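PDB 3M0G: farnesyl diphosphate synthase from Rhodobacter capsulatus, which probably makes farnesyl diphosphate by magnesium-dependent head-to-tail condensation of isopentenyl diphosphate with allylic diphosphates. Local coordinates for the interface of chains A and B. Residues are numbered along the deposited sequence; one frame, centred on the assembly and turned at random. Chains: chain A/B, Farnesyl diphosphate synthase.

Contact 1 and contact 2 belong to one two-fold symmetric interface between two copies of a mainly helical prenyl synthase, and their C-alpha centres lie about 25 Å apart. They share no residue, but helix 104-121, which supplies B:Asp112 and A:Gln115 to contact 2, ends just before A:Thr123 of contact 1, and helix 130-144 of contact 1 stops just short of A:Ala146 in contact 2. The first is apolar with carboxylates alongside; the second adds hydrogen bonds to its hydrophobic packing. The two-fold repeats each patch with the chains exchanged, consistent with the dimer usual in this family, though the structure alone does not establish the state in solution.

Contact 1: the interface of chains A and B. Residues chain A 123, 130-131, 133-134; chain B 130-131, 134.
In this polyprenyl synthase-type helical dimer, the first turns of helix 130-144 from both chains meet at one end of the interface, burying 275 Å² in the patch. The apolar contacts centre on methyl groups. B:Val134 sends CG2, the branch anti to its backbone N, obliquely past the side chain of A:Thr123, reaching CB of A:Thr123 at 3.7 Å from CG2 of B:Val134. The same methyl meets CB of A:Arg133, while CG1 of A:Val134, in the crowded position between backbone N and carbonyl carbon (chi1 75°), touches the B:Ala130 methyl.

Carboxylate-to-methyl packing is reciprocal. Both Glu131 chains bend at chi2 and lay their carboxylates against the opposite Ala130: OE1 of B:Glu131 is 3.3 Å from CB of A:Ala130, and OE2 of A:Glu131 is 3.4 Å from CB of B:Ala130. No polar pair bonds across the patch.

A hydrogen bond within chain A braces the patch. A:Arg133 bends at chi3 so that NH1 donates to the carbonyl O of A:Thr123 at 2.8 Å; the acceptor lies in the guanidinium plane, whereas the donor sits above the carbonyl plane. This tie helps fix the guanidinium, one face of which has CG1 of B:Val134 above its rim.

Any electrostatic effect would act at longer range. NH2 of A:Arg133 is 4.2 Å from OE2 of B:Glu131, which may offset some of the repulsion expected if both glutamates are charged, with OE2 of A:Glu131 5.0 Å from OE1 of B:Glu131.

Contact 2: the interface of chains A and B. Residues chain A 76, 80, 86, 115, 146, 150-151, 153-154; chain B 30, 34, 109, 112-113.
B:Asp112, on helix 104-121 of this prenyl synthase-fold dimer, points into chain A and meets A:His80, which directly precedes the family's first aspartate-rich motif, tip to tip. The imidazole and carboxylate planes are 7° apart, and ND1 of A:His80 donates to the syn lone pair of OD2 of B:Asp112 at 2.7 Å, nearly straight at the hydrogen (167°). The N-H is aimed at OD2, and OD1 of B:Asp112 lies alongside the ND1-CE1 edge, 2.9 Å from ND1 of A:His80. A negative carboxylate here could raise the basicity of the imidazole.

A:Tyr76 runs antiparallel past B:Asp112 with its ring turned 89° from the carboxylate, OD2 lying at the ring edge in plane. Its phenol OH rests 3.4 Å from CB of B:Asp112. On one ring face sits CB of A:Gln115, whose extended chain lets NE2 donate a hydrogen bond to the backbone O of B:Asp112 at 3.1 Å, in the carbonyl plane on a lone pair. Side chain and backbone of B:Asp112 are thus gripped.

Beside this polar cluster, A:Val150 crosses B:Leu30 at about a right angle, with CG1, anti to the backbone N, 3.7 Å from CD1 of B:Leu30. B:Leu109 splits its branches: CD1 packs on CA of A:Ala154 at 3.8 Å, while CD2 meets CG of A:Gln153. The A:Ala146 methyl abuts SE of selenomethionine B:Met34 at 3.6 Å, and a water bridges backbone N of A:Ala146 to backbone O of B:Ala113.

Contact 1: the interface of chains A and B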
ATOM      1  N   THR A 123       7.009   8.760  -5.581  1.00  8.31           N
ATOM      2  CA  THR A 123       7.386  10.100  -5.111  1.00  7.71           C
ATOM      3  C   THR A 123       8.812  10.560  -5.509  1.00  8.25           C
ATOM      4  O   THR A 123       9.188  11.697  -5.230  1.00  8.05           O
ATOM      5  CB  THR A 123       7.292  10.222  -3.560  1.00  6.76           C
ATOM      6  OG1 THR A 123       8.369   9.494  -2.957  1.00  8.14           O
ATOM      7  CG2 THR A 123       5.978   9.698  -3.020  1.00  6.57           C
ATOM      8  N   ALA A 130       5.954  17.504  -9.374  1.00  8.92           N
ATOM      9  CA  ALA A 130       5.059  17.004  -8.345  1.00  9.30           C
ATOM     10  C   ALA A 130       3.667  16.682  -8.903  1.00  9.54           C
ATOM     11  O   ALA A 130       3.080  15.661  -8.533  1.00  9.89           O
ATOM     12  CB  ALA A 130       4.983  18.000  -7.191  1.00  8.34           C
ATOM     13  N   GLU A 131       3.153  17.529  -9.806  1.00  9.10           N
ATOM     14  CA  GLU A 131       1.837  17.291 -10.403  1.00  8.87           C
ATOM     15  C   GLU A 131       1.801  15.957 -11.135  1.00  8.02           C
ATOM     16  O   GLU A 131       0.838  15.204 -11.010  1.00  6.77           O
ATOM     17  CB  GLU A 131       1.386  18.430 -11.330  1.00  9.66           C
ATOM     18  CG  GLU A 131       0.273  19.296 -10.734  1.00 29.84           C
ATOM     19  CD  GLU A 131       0.761  20.601 -10.107  1.00 12.37           C
ATOM     20  OE1 GLU A 131      -0.036  21.564 -10.055  1.00 30.07           O
ATOM     21  OE2 GLU A 131       1.936  20.683  -9.683  1.00 30.43           O
ATOM     22  N   ARG A 133       3.896  13.361 -10.503  1.00  6.43           N
ATOM     23  CA  ARG A 133       4.077  12.302  -9.517  1.00  6.94           C
ATOM     24  C   ARG A 133       2.766  11.963  -8.793  1.00  6.48           C
ATOM     25  O   ARG A 133       2.468  10.795  -8.608  1.00  6.29           O
ATOM     26  CB  ARG A 133       5.206  12.630  -8.527  1.00  7.14           C
ATOM     27  CG  ARG A 133       6.613  12.478  -9.128  1.00  6.30           C
ATOM     28  CD  ARG A 133       7.701  12.902  -8.105  1.00  7.08           C
ATOM     29  NE  ARG A 133       7.864  14.351  -8.044  1.00  7.02           N
ATOM     30  CZ  ARG A 133       8.494  15.021  -7.080  1.00  6.48           C
ATOM     31  NH1 ARG A 133       8.994  14.389  -6.024  1.00  7.63           N
ATOM     32  NH2 ARG A 133       8.595  16.349  -7.159  1.00  8.34           N
ATOM     33  N   VAL A 134       1.980  12.983  -8.421  1.00  5.55           N
ATOM     34  CA  VAL A 134       0.684  12.772  -7.767  1.00  5.24           C
ATOM     35  C   VAL A 134      -0.339  12.095  -8.699  1.00  3.90           C
ATOM     36  O   VAL A 134      -1.155  11.290  -8.245  1.00  3.15           O
ATOM     37  CB  VAL A 134       0.122  14.082  -7.135  1.00  5.94           C
ATOM     38  CG1 VAL A 134      -0.422  15.014  -8.184  1.00 11.75           C
ATOM     39  CG2 VAL A 134      -0.954  13.774  -6.079  1.00 10.46           C
TER
ATOM     40  N   ALA B 130       0.067  20.021  -5.261  1.00  4.83           N
ATOM     41  CA  ALA B 130       0.651  18.717  -5.624  1.00  5.28           C
ATOM     42  C   ALA B 130       1.951  18.428  -4.861  1.00  6.05           C
ATOM     43  O   ALA B 130       2.260  17.252  -4.539  1.00  6.71           O
ATOM     44  CB  ALA B 130       0.901  18.648  -7.134  1.00  5.22           C
ATOM     45  N   GLU B 131       2.723  19.493  -4.626  1.00  6.37           N
ATOM     46  CA  GLU B 131       3.995  19.421  -3.908  1.00  7.98           C
ATOM     47  C   GLU B 131       3.825  18.916  -2.470  1.00  8.43           C
ATOM     48  O   GLU B 131       4.561  18.032  -2.022  1.00  8.59           O
ATOM     49  CB  GLU B 131       4.660  20.793  -3.884  1.00  8.63           C
ATOM     50  CG  GLU B 131       6.165  20.755  -4.111  1.00 30.46           C
ATOM     51  CD  GLU B 131       6.542  20.716  -5.587  1.00 10.12           C
ATOM     52  OE1 GLU B 131       5.723  21.146  -6.435  1.00 30.62           O
ATOM     53  OE2 GLU B 131       7.671  20.274  -5.899  1.00 30.52           O
ATOM     54  N   VAL B 134       2.560  15.148  -2.597  1.00  4.93           N
ATOM     55  CA  VAL B 134       3.599  14.146  -2.793  1.00  5.26           C
ATOM     56  C   VAL B 134       4.451  13.994  -1.527  1.00  3.94           C
ATOM     57  O   VAL B 134       4.887  12.915  -1.231  1.00  3.94           O
ATOM     58  CB  VAL B 134       4.463  14.414  -4.054  1.00  6.32           C
ATOM     59  CG1 VAL B 134       5.494  15.539  -3.821  1.00 11.68           C
ATOM     60  CG2 VAL B 134       5.172  13.137  -4.491  1.00 10.67           C
TER

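Contact 2: the interface of chains A and B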
ATOM      1  N   TYR A  76       4.205  -7.920  -4.921  1.00  3.30           N
ATOM      2  CA  TYR A  76       3.390  -8.015  -3.717  1.00  3.79           C
ATOM      3  C   TYR A  76       2.117  -8.818  -3.992  1.00  3.71           C
ATOM      4  O   TYR A  76       1.653  -9.565  -3.121  1.00  3.03           O
ATOM      5  CB  TYR A  76       3.051  -6.609  -3.149  1.00  4.52           C
ATOM      6  CG  TYR A  76       1.588  -6.250  -3.088  1.00 10.89           C
ATOM      7  CD1 TYR A  76       1.062  -5.237  -3.893  1.00  5.74           C
ATOM      8  CD2 TYR A  76       0.736  -6.875  -2.175  1.00  6.18           C
ATOM      9  CE1 TYR A  76      -0.256  -4.905  -3.844  1.00 10.19           C
ATOM     10  CE2 TYR A  76      -0.608  -6.548  -2.119  1.00  9.97           C
ATOM     11  CZ  TYR A  76      -1.096  -5.565  -2.951  1.00  6.70           C
ATOM     12  OH  TYR A  76      -2.431  -5.226  -2.893  1.00 10.02           O
ATOM     13  N   HIS A  80       1.015 -12.414  -1.893  1.00  3.96           N
ATOM     14  CA  HIS A  80      -0.281 -12.649  -1.255  1.00  4.21           C
ATOM     15  C   HIS A  80      -1.116 -13.734  -1.948  1.00  4.25           C
ATOM     16  O   HIS A  80      -1.660 -14.618  -1.288  1.00  4.05           O
ATOM     17  CB  HIS A  80      -1.087 -11.349  -1.087  1.00  3.96           C
ATOM     18  CG  HIS A  80      -0.589 -10.491   0.036  1.00  2.00           C
ATOM     19  ND1 HIS A  80      -1.179  -9.295   0.390  1.00  4.96           N
ATOM     20  CD2 HIS A  80       0.467 -10.648   0.869  1.00  3.94           C
ATOM     21  CE1 HIS A  80      -0.520  -8.763   1.407  1.00  2.46           C
ATOM     22  NE2 HIS A  80       0.491  -9.562   1.711  1.00  2.76           N
HETATM   23  N   MSE A  86      -5.482 -18.460  -0.570  1.00 19.22           N
HETATM   24  CA  MSE A  86      -5.733 -17.940  -1.908  1.00 20.52           C
HETATM   25  C   MSE A  86      -5.417 -19.012  -2.958  1.00 19.82           C
HETATM   26  O   MSE A  86      -6.085 -20.039  -2.991  1.00 19.78           O
HETATM   27  CB  MSE A  86      -4.937 -16.656  -2.135  1.00 22.70           C
HETATM   28  CG  MSE A  86      -5.200 -15.538  -1.097  1.00 26.61           C
HETATM   29 SE   MSE A  86      -6.327 -14.054  -1.738  1.00 26.21          SE
HETATM   30  CE  MSE A  86      -5.611 -13.872  -3.506  1.00 26.27           C
ATOM     31  N   GLN A 115       3.947  -3.310  -1.396  1.00  6.08           N
ATOM     32  CA  GLN A 115       2.962  -2.318  -1.821  1.00  5.69           C
ATOM     33  C   GLN A 115       3.339  -0.910  -1.369  1.00  5.26           C
ATOM     34  O   GLN A 115       3.231   0.041  -2.154  1.00  4.35           O
ATOM     35  CB  GLN A 115       1.537  -2.673  -1.361  1.00  5.17           C
ATOM     36  CG  GLN A 115       0.540  -1.474  -1.481  1.00  8.84           C
ATOM     37  CD  GLN A 115      -0.940  -1.873  -1.489  1.00  6.08           C
ATOM     38  OE1 GLN A 115      -1.691  -1.414  -2.335  1.00 10.90           O
ATOM     39  NE2 GLN A 115      -1.359  -2.692  -0.547  1.00  8.13           N
ATOM     40  N   ALA A 146      -9.427  -1.571  -4.613  1.00  8.21           N
ATOM     41  CA  ALA A 146     -10.823  -2.053  -4.674  1.00  8.41           C
ATOM     42  C   ALA A 146     -11.633  -1.608  -5.898  1.00  8.95           C
ATOM     43  O   ALA A 146     -12.791  -1.963  -6.045  1.00  8.82           O
ATOM     44  CB  ALA A 146     -11.567  -1.705  -3.386  1.00  8.05           C
ATOM     45  N   VAL A 150      -7.245  -5.593  -6.794  1.00  9.46           N
ATOM     46  CA  VAL A 150      -7.790  -6.292  -5.632  1.00  8.34           C
ATOM     47  C   VAL A 150      -9.262  -6.645  -5.887  1.00  8.55           C
ATOM     48  O   VAL A 150      -9.682  -7.758  -5.598  1.00  8.94           O
ATOM     49  CB  VAL A 150      -7.579  -5.505  -4.325  1.00  7.72           C
ATOM     50  CG1 VAL A 150      -8.338  -6.119  -3.178  1.00 10.65           C
ATOM     51  CG2 VAL A 150      -6.081  -5.426  -3.970  1.00 10.74           C
ATOM     52  N   TYR A 151     -10.009  -5.715  -6.481  1.00  8.43           N
ATOM     53  CA  TYR A 151     -11.394  -5.961  -6.869  1.00  8.65           C
ATOM     54  C   TYR A 151     -11.518  -7.210  -7.754  1.00  8.36           C
ATOM     55  O   TYR A 151     -12.343  -8.092  -7.480  1.00  7.96           O
ATOM     56  CB  TYR A 151     -11.967  -4.740  -7.602  1.00  9.75           C
ATOM     57  CG  TYR A 151     -13.403  -4.899  -8.069  1.00 14.83           C
ATOM     58  CD1 TYR A 151     -14.434  -5.188  -7.161  1.00 10.46           C
ATOM     59  CD2 TYR A 151     -13.735  -4.726  -9.412  1.00 10.90           C
ATOM     60  CE1 TYR A 151     -15.758  -5.325  -7.600  1.00 14.73           C
ATOM     61  CE2 TYR A 151     -15.060  -4.855  -9.855  1.00 14.99           C
ATOM     62  CZ  TYR A 151     -16.059  -5.151  -8.945  1.00 11.19           C
ATOM     63  OH  TYR A 151     -17.366  -5.293  -9.372  1.00 14.81           O
ATOM     64  N   GLN A 153      -9.222  -9.626  -8.070  1.00  7.65           N
ATOM     65  CA  GLN A 153      -8.826 -10.820  -7.324  1.00  8.50           C
ATOM     66  C   GLN A 153      -9.963 -11.349  -6.421  1.00  8.73           C
ATOM     67  O   GLN A 153     -10.124 -12.561  -6.255  1.00  8.69           O
ATOM     68  CB  GLN A 153      -7.565 -10.544  -6.507  1.00  9.71           C
ATOM     69  CG  GLN A 153      -7.107 -11.703  -5.642  1.00 27.95           C
ATOM     70  CD  GLN A 153      -6.529 -12.859  -6.435  1.00 10.55           C
ATOM     71  OE1 GLN A 153      -7.061 -13.970  -6.410  1.00 28.07           O
ATOM     72  NE2 GLN A 153      -5.434 -12.606  -7.135  1.00 28.12           N
ATOM     73  N   ALA A 154     -10.753 -10.435  -5.862  1.00  8.92           N
ATOM     74  CA  ALA A 154     -11.868 -10.799  -4.978  1.00  9.02           C
ATOM     75  C   ALA A 154     -13.008 -11.440  -5.771  1.00 10.22           C
ATOM     76  O   ALA A 154     -13.673 -12.366  -5.293  1.00  9.66           O
ATOM     77  CB  ALA A 154     -12.357  -9.582  -4.210  1.00  8.09           C
TER
ATOM     78  N   LEU B  30     -15.680  -7.565  -0.457  1.00 10.11           N
ATOM     79  CA  LEU B  30     -14.460  -6.783  -0.285  1.00  9.21           C
ATOM     80  C   LEU B  30     -14.765  -5.378   0.243  1.00  8.58           C
ATOM     81  O   LEU B  30     -14.102  -4.924   1.173  1.00  8.01           O
ATOM     82  CB  LEU B  30     -13.639  -6.719  -1.581  1.00  9.23           C
ATOM     83  CG  LEU B  30     -12.436  -5.752  -1.626  1.00 14.90           C
ATOM     84  CD1 LEU B  30     -11.199  -6.252  -0.852  1.00  9.90           C
ATOM     85  CD2 LEU B  30     -12.053  -5.413  -3.062  1.00  9.44           C
HETATM   86  N   MSE B  34     -13.957  -3.975   4.104  1.00 10.88           N
HETATM   87  CA  MSE B  34     -13.197  -2.727   4.273  1.00 11.39           C
HETATM   88  C   MSE B  34     -13.987  -1.760   5.151  1.00  9.65           C
HETATM   89  O   MSE B  34     -13.460  -1.202   6.114  1.00  9.06           O
HETATM   90  CB  MSE B  34     -12.918  -2.063   2.918  1.00 13.65           C
HETATM   91  CG  MSE B  34     -12.111  -2.921   1.955  1.00 11.32           C
HETATM   92 SE   MSE B  34     -11.954  -2.124   0.177  1.00 18.22          SE
HETATM   93  CE  MSE B  34     -10.885  -0.559   0.663  1.00 10.70           C
ATOM     94  N   LEU B 109      -7.256  -9.468   1.475  1.00  2.36           N
ATOM     95  CA  LEU B 109      -7.647  -8.590   0.389  1.00  3.51           C
ATOM     96  C   LEU B 109      -8.171  -7.243   0.880  1.00  3.49           C
ATOM     97  O   LEU B 109      -7.850  -6.201   0.298  1.00  4.31           O
ATOM     98  CB  LEU B 109      -8.649  -9.289  -0.536  1.00  5.21           C
ATOM     99  CG  LEU B 109      -8.101 -10.468  -1.339  1.00  2.00           C
ATOM    100  CD1 LEU B 109      -9.192 -10.924  -2.260  1.00  6.68           C
ATOM    101  CD2 LEU B 109      -6.844 -10.099  -2.176  1.00  6.22           C
ATOM    102  N   ASP B 112      -5.254  -5.224   2.004  1.00  4.47           N
ATOM    103  CA  ASP B 112      -4.512  -4.801   0.817  1.00  5.26           C
ATOM    104  C   ASP B 112      -5.157  -3.547   0.200  1.00  5.84           C
ATOM    105  O   ASP B 112      -4.463  -2.577  -0.138  1.00  5.46           O
ATOM    106  CB  ASP B 112      -4.385  -5.925  -0.210  1.00  5.93           C
ATOM    107  CG  ASP B 112      -3.375  -7.001   0.192  1.00  8.47           C
ATOM    108  OD1 ASP B 112      -2.572  -6.838   1.154  1.00  6.32           O
ATOM    109  OD2 ASP B 112      -3.384  -8.039  -0.479  1.00  5.92           O
ATOM    110  N   ALA B 113      -6.487  -3.545   0.093  1.00  5.92           N
ATOM    111  CA  ALA B 113      -7.188  -2.435  -0.551  1.00  5.61           C
ATOM    112  C   ALA B 113      -7.334  -1.245   0.380  1.00  5.91           C
ATOM    113  O   ALA B 113      -7.489  -0.099  -0.066  1.00  5.93           O
ATOM    114  CB  ALA B 113      -8.549  -2.902  -1.089  1.00  5.88           C
TER
HETATM  115  O   HOH W   1      -8.614   0.515  -2.565  1.00  7.39           O